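Local structure of HTH-type transcriptional activator AmpR (Citrobacter freundii, 3KOS) at residues I16-T21 / L43-H48; L106-R111 / H131-F136. The protein regulates transcription of the AmpC beta-lactamase gene as a LysR-family DNA-binding activator, of which this chain is the effector-binding domain. All coordinates share one frame; numbering follows the deposited sequence. Where two conformers were deposited one is given.

Interaction 1 (I16-T21 / L43-H48); sequences IGVVGT and LHISTH
The imidazole of H48 lies across the backbone of the neighbouring strand, with V19 N and V18 C over one face, offset toward the rim, and G17 CA in plane at its edge. V19 N stands 3.2 Å above the H48 ring plane. The two parallel strands, 12-19 and 41-48, are joined by helix 20-37 in a beta-alpha-beta crossover of the LysR effector-binding domain. The ring reaches across because CG sits between the backbone N and the carbonyl carbon (chi1 56°), folding the side chain back over the sheet face where G17 presents only backbone. There H48 NE2 gives a weak, bent hydrogen bond to G17 O (3.0 Å, 132°), while the backbone N-H of N50 bonds ND1; together the two favour this ring orientation. V19 CB packs on the same ring, 3.7 Å from H48 CE1. On the other face, V18 CG2 approaches I45 CG2 at 4.2 Å beneath helix 20-37, whose A23, L27 and L31 cover the pair, and farther along I16 CG1 meets L43 CD1. I16 N to H44 O, S46 N to I16 O and V18 N to S46 O are nearly straight; the last two backbone bonds bend more. H48 N approaches V18 O from 48° above the carbonyl plane, and T47 CA makes a CH...O contact with the same oxygen. T47 OG1 bonds D137 of the second subunit. At the helix start, beyond the N-cap residue V19, the N-H of G20 points back to the strand and bonds H48 O at 3.0 Å.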
ATOM      1  N   ILE A  16     -12.195 -12.744   3.302  1.00  9.62           N
ATOM      2  CA  ILE A  16     -11.060 -12.889   2.412  1.00  7.92           C
ATOM      3  C   ILE A  16     -10.042 -11.768   2.618  1.00  8.49           C
ATOM      4  O   ILE A  16     -10.398 -10.599   2.614  1.00 10.61           O
ATOM      5  CB  ILE A  16     -11.506 -12.908   0.955  1.00 10.80           C
ATOM      6  CG1 ILE A  16     -12.532 -14.034   0.742  1.00 13.23           C
ATOM      7  CG2 ILE A  16     -10.316 -13.100   0.043  1.00 15.12           C
ATOM      8  CD1 ILE A  16     -12.763 -14.389  -0.704  1.00 19.15           C
ATOM      9  N   GLY A  17      -8.781 -12.150   2.789  1.00  8.18           N
ATOM     10  CA  GLY A  17      -7.683 -11.199   2.900  1.00  9.02           C
ATOM     11  C   GLY A  17      -6.927 -11.151   1.583  1.00  9.00           C
ATOM     12  O   GLY A  17      -6.374 -12.161   1.149  1.00  8.80           O
ATOM     13  N   VAL A  18      -6.887  -9.976   0.956  1.00  7.93           N
ATOM     14  CA  VAL A  18      -6.393  -9.849  -0.410  1.00  6.21           C
ATOM     15  C   VAL A  18      -5.157  -8.942  -0.455  1.00  7.59           C
ATOM     16  O   VAL A  18      -5.202  -7.829   0.053  1.00  6.92           O
ATOM     17  CB  VAL A  18      -7.482  -9.221  -1.329  1.00  9.31           C
ATOM     18  CG1 VAL A  18      -6.997  -9.173  -2.783  1.00  7.55           C
ATOM     19  CG2 VAL A  18      -8.784 -10.022  -1.243  1.00 11.25           C
ATOM     20  N   VAL A  19      -4.070  -9.400  -1.068  1.00  6.85           N
ATOM     21  CA  VAL A  19      -2.906  -8.520  -1.218  1.00  7.25           C
ATOM     22  C   VAL A  19      -3.359  -7.247  -1.946  1.00  6.66           C
ATOM     23  O   VAL A  19      -4.098  -7.313  -2.928  1.00  6.01           O
ATOM     24  CB  VAL A  19      -1.719  -9.229  -1.933  1.00  7.73           C
ATOM     25  CG1 VAL A  19      -2.129  -9.760  -3.329  1.00  6.89           C
ATOM     26  CG2 VAL A  19      -0.517  -8.303  -2.029  1.00  7.14           C
ATOM     27  N   GLY A  20      -2.941  -6.085  -1.443  1.00  7.11           N
ATOM     28  CA  GLY A  20      -3.524  -4.831  -1.883  1.00  8.22           C
ATOM     29  C   GLY A  20      -3.407  -4.617  -3.378  1.00  7.59           C
ATOM     30  O   GLY A  20      -4.327  -4.106  -4.029  1.00  7.55           O
ATOM     31  N   THR A  21      -2.260  -5.002  -3.923  1.00  7.21           N
ATOM     32  CA  THR A  21      -1.999  -4.823  -5.342  1.00  8.51           C
ATOM     33  C   THR A  21      -3.061  -5.519  -6.189  1.00  8.65           C
ATOM     34  O   THR A  21      -3.553  -4.965  -7.177  1.00  8.67           O
ATOM     35  CB  THR A  21      -0.599  -5.327  -5.700  1.00  9.29           C
ATOM     36  OG1 THR A  21       0.369  -4.549  -4.973  1.00 10.73           O
ATOM     37  CG2 THR A  21      -0.339  -5.176  -7.192  1.00  9.89           C
ATOM     38  N   LEU A  43     -19.670 -10.769   1.807  1.00 13.06           N
ATOM     39  CA  LEU A  43     -18.235 -10.793   1.569  1.00 12.89           C
ATOM     40  C   LEU A  43     -17.530  -9.733   2.410  1.00 13.06           C
ATOM     41  O   LEU A  43     -17.811  -8.545   2.280  1.00 12.66           O
ATOM     42  CB  LEU A  43     -17.964 -10.557   0.082  1.00 14.89           C
ATOM     43  CG  LEU A  43     -16.507 -10.521  -0.370  1.00 17.40           C
ATOM     44  CD1 LEU A  43     -15.818 -11.807   0.027  1.00 16.51           C
ATOM     45  CD2 LEU A  43     -16.442 -10.314  -1.879  1.00 13.87           C
ATOM     46  N   HIS A  44     -16.621 -10.176   3.274  1.00 10.37           N
ATOM     47  CA  HIS A  44     -15.827  -9.279   4.104  1.00 14.36           C
ATOM     48  C   HIS A  44     -14.407  -9.231   3.549  1.00 11.76           C
ATOM     49  O   HIS A  44     -13.650 -10.181   3.701  1.00 11.36           O
ATOM     50  CB  HIS A  44     -15.773  -9.791   5.539  1.00 13.64           C
ATOM     51  CG  HIS A  44     -17.090  -9.745   6.244  1.00 17.15           C
ATOM     52  ND1 HIS A  44     -17.290  -9.018   7.396  1.00 21.42           N
ATOM     53  CD2 HIS A  44     -18.279 -10.323   5.951  1.00 17.33           C
ATOM     54  CE1 HIS A  44     -18.544  -9.160   7.791  1.00 21.99           C
ATOM     55  NE2 HIS A  44     -19.166  -9.944   6.929  1.00 18.55           N
ATOM     56  N   ILE A  45     -14.051  -8.126   2.904  1.00 11.02           N
ATOM     57  CA  ILE A  45     -12.729  -8.007   2.307  1.00  8.79           C
ATOM     58  C   ILE A  45     -11.804  -7.160   3.162  1.00 11.51           C
ATOM     59  O   ILE A  45     -12.196  -6.101   3.641  1.00 10.54           O
ATOM     60  CB  ILE A  45     -12.811  -7.355   0.930  1.00  9.72           C
ATOM     61  CG1 ILE A  45     -13.640  -8.243   0.004  1.00 12.59           C
ATOM     62  CG2 ILE A  45     -11.417  -7.129   0.368  1.00 13.48           C
ATOM     63  CD1 ILE A  45     -13.828  -7.665  -1.348  1.00 19.85           C
ATOM     64  N   SER A  46     -10.582  -7.641   3.355  1.00 10.66           N
ATOM     65  CA  SER A  46      -9.538  -6.845   3.996  1.00  9.94           C
ATOM     66  C   SER A  46      -8.296  -6.971   3.132  1.00  8.50           C
ATOM     67  O   SER A  46      -8.157  -7.952   2.410  1.00 10.41           O
ATOM     68  CB  SER A  46      -9.266  -7.349   5.414  1.00 12.74           C
ATOM     69  OG  SER A  46      -8.859  -8.706   5.397  1.00 12.35           O
ATOM     70  N   THR A  47      -7.418  -5.972   3.162  1.00  9.73           N
ATOM     71  CA  THR A  47      -6.203  -6.047   2.361  1.00  8.79           C
ATOM     72  C   THR A  47      -4.982  -6.271   3.245  1.00  9.91           C
ATOM     73  O   THR A  47      -4.994  -5.960   4.437  1.00 12.29           O
ATOM     74  CB  THR A  47      -5.982  -4.777   1.491  1.00  9.34           C
ATOM     75  OG1 THR A  47      -5.771  -3.649   2.345  1.00  9.71           O
ATOM     76  CG2 THR A  47      -7.191  -4.524   0.590  1.00  9.87           C
ATOM     77  N   HIS A  48      -3.930  -6.809   2.647  1.00  9.76           N
ATOM     78  CA  HIS A  48      -2.680  -7.050   3.356  1.00 10.61           C
ATOM     79  C   HIS A  48      -1.515  -6.786   2.405  1.00  9.58           C
ATOM     80  O   HIS A  48      -1.732  -6.508   1.219  1.00  7.61           O
ATOM     81  CB  HIS A  48      -2.640  -8.480   3.926  1.00 10.28           C
ATOM     82  CG  HIS A  48      -2.838  -9.566   2.904  1.00  8.56           C
ATOM     83  ND1 HIS A  48      -1.845  -9.958   2.030  1.00  8.39           N
ATOM     84  CD2 HIS A  48      -3.899 -10.369   2.645  1.00  8.64           C
ATOM     85  CE1 HIS A  48      -2.291 -10.941   1.268  1.00 10.09           C
ATOM     86  NE2 HIS A  48      -3.534 -11.207   1.619  1.00  7.30           N
TER
HETATM   87  O   HOH W   1      -0.280  -4.655  -1.361  1.00  9.24           O

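Interaction 2 (L106-R111 / H131-F136); sequences LLRSYR and HNVMVF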
ATOM      1  N   LEU A 106      16.500   2.832  -8.242  1.00 12.61           N
ATOM      2  CA  LEU A 106      15.652   1.694  -8.542  1.00 12.81           C
ATOM      3  C   LEU A 106      14.669   1.461  -7.406  1.00 12.58           C
ATOM      4  O   LEU A 106      15.001   1.641  -6.241  1.00 12.92           O
ATOM      5  CB  LEU A 106      16.499   0.446  -8.788  1.00 13.79           C
ATOM      6  CG  LEU A 106      17.491   0.534  -9.962  1.00 14.25           C
ATOM      7  CD1 LEU A 106      18.365  -0.708 -10.019  1.00 15.63           C
ATOM      8  CD2 LEU A 106      16.748   0.729 -11.281  1.00 11.38           C
ATOM      9  N   LEU A 107      13.453   1.066  -7.759  1.00 10.62           N
ATOM     10  CA  LEU A 107      12.440   0.716  -6.777  1.00 10.54           C
ATOM     11  C   LEU A 107      12.165  -0.766  -6.947  1.00  8.48           C
ATOM     12  O   LEU A 107      11.981  -1.237  -8.074  1.00  9.40           O
ATOM     13  CB  LEU A 107      11.140   1.499  -7.031  1.00  8.85           C
ATOM     14  CG  LEU A 107      11.309   3.001  -7.316  1.00 12.42           C
ATOM     15  CD1 LEU A 107       9.961   3.679  -7.547  1.00 11.03           C
ATOM     16  CD2 LEU A 107      12.065   3.712  -6.210  1.00 10.97           C
ATOM     17  N   ARG A 108      12.138  -1.497  -5.839  1.00  9.84           N
ATOM     18  CA  ARG A 108      11.868  -2.932  -5.891  1.00 13.29           C
ATOM     19  C   ARG A 108      11.098  -3.404  -4.664  1.00 13.01           C
ATOM     20  O   ARG A 108      10.928  -2.657  -3.700  1.00  9.98           O
ATOM     21  CB  ARG A 108      13.169  -3.721  -6.023  1.00 15.50           C
ATOM     22  CG  ARG A 108      14.091  -3.617  -4.825  1.00 20.68           C
ATOM     23  CD  ARG A 108      15.114  -4.742  -4.871  1.00 24.22           C
ATOM     24  NE  ARG A 108      16.150  -4.621  -3.854  1.00 26.06           N
ATOM     25  CZ  ARG A 108      16.038  -5.058  -2.603  1.00 23.14           C
ATOM     26  NH1 ARG A 108      14.924  -5.634  -2.186  1.00 21.92           N
ATOM     27  NH2 ARG A 108      17.049  -4.909  -1.762  1.00 29.64           N
ATOM     28  N   SER A 109      10.610  -4.642  -4.718  1.00 12.25           N
ATOM     29  CA  SER A 109       9.945  -5.249  -3.573  1.00 12.72           C
ATOM     30  C   SER A 109      10.996  -5.825  -2.633  1.00 15.39           C
ATOM     31  O   SER A 109      12.195  -5.657  -2.856  1.00 15.95           O
ATOM     32  CB  SER A 109       9.031  -6.382  -4.031  1.00 17.74           C
ATOM     33  OG  SER A 109       9.814  -7.538  -4.300  1.00 18.11           O
ATOM     34  N   TYR A 110      10.544  -6.516  -1.593  1.00 16.76           N
ATOM     35  CA  TYR A 110      11.456  -7.170  -0.658  1.00 23.99           C
ATOM     36  C   TYR A 110      12.260  -8.318  -1.272  1.00 29.10           C
ATOM     37  O   TYR A 110      13.119  -8.889  -0.605  1.00 28.81           O
ATOM     38  CB  TYR A 110      10.698  -7.693   0.553  1.00 26.20           C
ATOM     39  CG  TYR A 110      10.416  -6.667   1.625  1.00 25.02           C
ATOM     40  CD1 TYR A 110       9.870  -5.429   1.311  1.00 21.00           C
ATOM     41  CD2 TYR A 110      10.663  -6.956   2.963  1.00 31.43           C
ATOM     42  CE1 TYR A 110       9.590  -4.491   2.304  1.00 21.92           C
ATOM     43  CE2 TYR A 110      10.388  -6.034   3.959  1.00 32.14           C
ATOM     44  CZ  TYR A 110       9.851  -4.804   3.623  1.00 29.45           C
ATOM     45  OH  TYR A 110       9.573  -3.891   4.618  1.00 26.90           O
ATOM     46  N   ARG A 111      11.975  -8.665  -2.528  1.00 26.05           N
ATOM     47  CA  ARG A 111      12.809  -9.624  -3.254  1.00 25.90           C
ATOM     48  C   ARG A 111      14.056  -8.972  -3.850  1.00 27.28           C
ATOM     49  O   ARG A 111      13.980  -8.174  -4.796  1.00 26.20           O
ATOM     50  CB  ARG A 111      12.018 -10.327  -4.348  1.00 24.41           C
ATOM     51  CG  ARG A 111      12.916 -11.089  -5.296  1.00 32.94           C
ATOM     52  CD  ARG A 111      12.297 -12.400  -5.683  1.00 31.54           C
ATOM     53  NE  ARG A 111      13.251 -13.249  -6.389  1.00 34.91           N
ATOM     54  CZ  ARG A 111      12.935 -14.434  -6.890  1.00 35.32           C
ATOM     55  NH1 ARG A 111      11.695 -14.880  -6.752  1.00 28.91           N
ATOM     56  NH2 ARG A 111      13.848 -15.162  -7.525  1.00 33.74           N
ATOM     57  N   HIS A 131      24.100   0.943  -6.016  1.00 26.93           N
ATOM     58  CA  HIS A 131      23.097   1.734  -6.721  1.00 24.18           C
ATOM     59  C   HIS A 131      21.987   2.133  -5.747  1.00 17.68           C
ATOM     60  O   HIS A 131      21.635   1.354  -4.862  1.00 19.54           O
ATOM     61  CB  HIS A 131      22.515   0.946  -7.894  1.00 21.15           C
ATOM     62  CG  HIS A 131      21.800   1.801  -8.886  1.00 19.90           C
ATOM     63  ND1 HIS A 131      22.400   2.264 -10.037  1.00 20.78           N
ATOM     64  CD2 HIS A 131      20.540   2.298  -8.892  1.00 17.40           C
ATOM     65  CE1 HIS A 131      21.539   3.003 -10.713  1.00 22.25           C
ATOM     66  NE2 HIS A 131      20.402   3.036 -10.042  1.00 15.46           N
ATOM     67  N   ASN A 132      21.466   3.349  -5.890  0.55 18.29           N
ATOM     68  CA  ASN A 132      20.381   3.813  -5.032  0.55 17.06           C
ATOM     69  C   ASN A 132      19.159   2.928  -5.231  0.55 15.31           C
ATOM     70  O   ASN A 132      18.656   2.813  -6.343  0.55 14.54           O
ATOM     71  CB  ASN A 132      20.008   5.265  -5.355  0.55 18.39           C
ATOM     72  CG  ASN A 132      21.064   6.258  -4.903  0.55 20.37           C
ATOM     73  OD1 ASN A 132      21.221   7.327  -5.497  0.55 21.08           O
ATOM     74  ND2 ASN A 132      21.795   5.907  -3.852  0.55 19.25           N
ATOM     75  N   VAL A 133      18.690   2.303  -4.156  1.00 13.99           N
ATOM     76  CA  VAL A 133      17.493   1.466  -4.229  1.00 13.12           C
ATOM     77  C   VAL A 133      16.555   1.763  -3.071  1.00 15.38           C
ATOM     78  O   VAL A 133      17.004   1.970  -1.944  1.00 15.10           O
ATOM     79  CB  VAL A 133      17.848  -0.036  -4.194  1.00 15.37           C
ATOM     80  CG1 VAL A 133      16.569  -0.882  -4.256  1.00 17.00           C
ATOM     81  CG2 VAL A 133      18.744  -0.388  -5.359  1.00 18.29           C
HETATM   82  N   MSE A 134      15.255   1.775  -3.352  1.00 12.27           N
HETATM   83  CA  MSE A 134      14.246   1.858  -2.302  1.00 10.44           C
HETATM   84  C   MSE A 134      13.379   0.612  -2.367  1.00 10.56           C
HETATM   85  O   MSE A 134      13.050   0.142  -3.457  1.00  9.84           O
HETATM   86  CB  MSE A 134      13.399   3.120  -2.471  1.00 10.59           C
HETATM   87  CG  MSE A 134      14.242   4.345  -2.788  1.00 19.62           C
HETATM   88 SE   MSE A 134      13.159   5.979  -2.848  1.00 35.91          SE
HETATM   89  CE  MSE A 134      13.074   6.142  -0.925  1.00 17.76           C
ATOM     90  N   VAL A 135      13.032   0.084  -1.199  1.00  7.46           N
ATOM     91  CA  VAL A 135      12.403  -1.224  -1.086  1.00  9.08           C
ATOM     92  C   VAL A 135      10.968  -1.108  -0.578  1.00  8.36           C
ATOM     93  O   VAL A 135      10.718  -0.422   0.405  1.00  9.19           O
ATOM     94  CB  VAL A 135      13.212  -2.106  -0.105  1.00 11.46           C
ATOM     95  CG1 VAL A 135      12.530  -3.450   0.100  1.00 12.38           C
ATOM     96  CG2 VAL A 135      14.639  -2.286  -0.631  1.00 13.53           C
ATOM     97  N   PHE A 136      10.031  -1.796  -1.234  1.00  8.27           N
ATOM     98  CA  PHE A 136       8.609  -1.631  -0.940  1.00  8.32           C
ATOM     99  C   PHE A 136       7.886  -2.922  -0.567  1.00  9.66           C
ATOM    100  O   PHE A 136       8.060  -3.945  -1.222  1.00  9.66           O
ATOM    101  CB  PHE A 136       7.902  -1.012  -2.146  1.00  8.21           C
ATOM    102  CG  PHE A 136       8.366   0.370  -2.444  1.00  9.02           C
ATOM    103  CD1 PHE A 136       7.710   1.460  -1.900  1.00  8.64           C
ATOM    104  CD2 PHE A 136       9.491   0.581  -3.219  1.00  8.69           C
ATOM    105  CE1 PHE A 136       8.151   2.754  -2.153  1.00  8.83           C
ATOM    106  CE2 PHE A 136       9.948   1.875  -3.470  1.00  9.45           C
ATOM    107  CZ  PHE A 136       9.281   2.956  -2.934  1.00  9.90           C
TER
HETATM  108  O   HOH W   2       7.527  -6.881  -1.026  1.00 21.41           O
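L107, M134 and F136 form the apolar centre on one side of this two-stranded sheet. The L107 and M134 (selenomethionine) side chains run side by side, with L107 CD2 4.0 Å from M134 CB, whereas F136 slants across and sets CE2 3.8 Å from L107 CB. M142 of helix 139-147 covers both L107 and F136. L106, R108, V133 and V135 share the other face: L106 CB lies by V133 CG2, and R108 spans V133 and V135. L106 CG meets CD2 of H131 at 3.7 Å, the two side chains crossing nearly at right angles, while H131 NE2 bonds F104 O. Across the contact R108 meets apolar groups: its CG is 3.7 Å from V133 CG1, and V135 CG2 lies over one face of the guanidinium, offset toward the rim. R108 CG lies between the backbone N and the carbonyl carbon (chi1 65°) and the chain is extended from CG to NE, an arrangement in which R108 NH1 donates to S109 O of its own segment (2.8 Å). Farther out Y110 lies across V135, Y110 CD1 3.5 Å from V135 CG1, and its ring edge faces F136 O. Water 2 joins Y110 N to F136 O (3.0 Å from the latter), past the last direct strand bond, F136 N to R108 O. Beyond it S109 OG accepts the N-H of R111 in an ST turn and also bonds E114 of the following helix. The parallel pair closes the beta-alpha-beta unit of strand 106-109, helix 114-121 and strand 133-136, in a domain related to the periplasmic binding proteins.

Interactions 1 and 2 each pair the two strands of a beta-alpha-beta unit, in series along the chain, their centres 24 Å apart and their nearest atoms about 9 Å apart without touching. A bound MES comes about 4 Å from the side chain of V19 and one about 3 Å from that of S109, and T21 OG1 bonds MES; this is consistent with an effector pocket between two lobes, as in LysR relatives, although MES probably comes from the crystallisation liquor. The dimer brings the units together directly: edge strand 41-48 packs on residues 134-136 of the second subunit, with backbone hydrogen bonds from I45 and T47, and T47 O accepts from Y110 OH of that subunit.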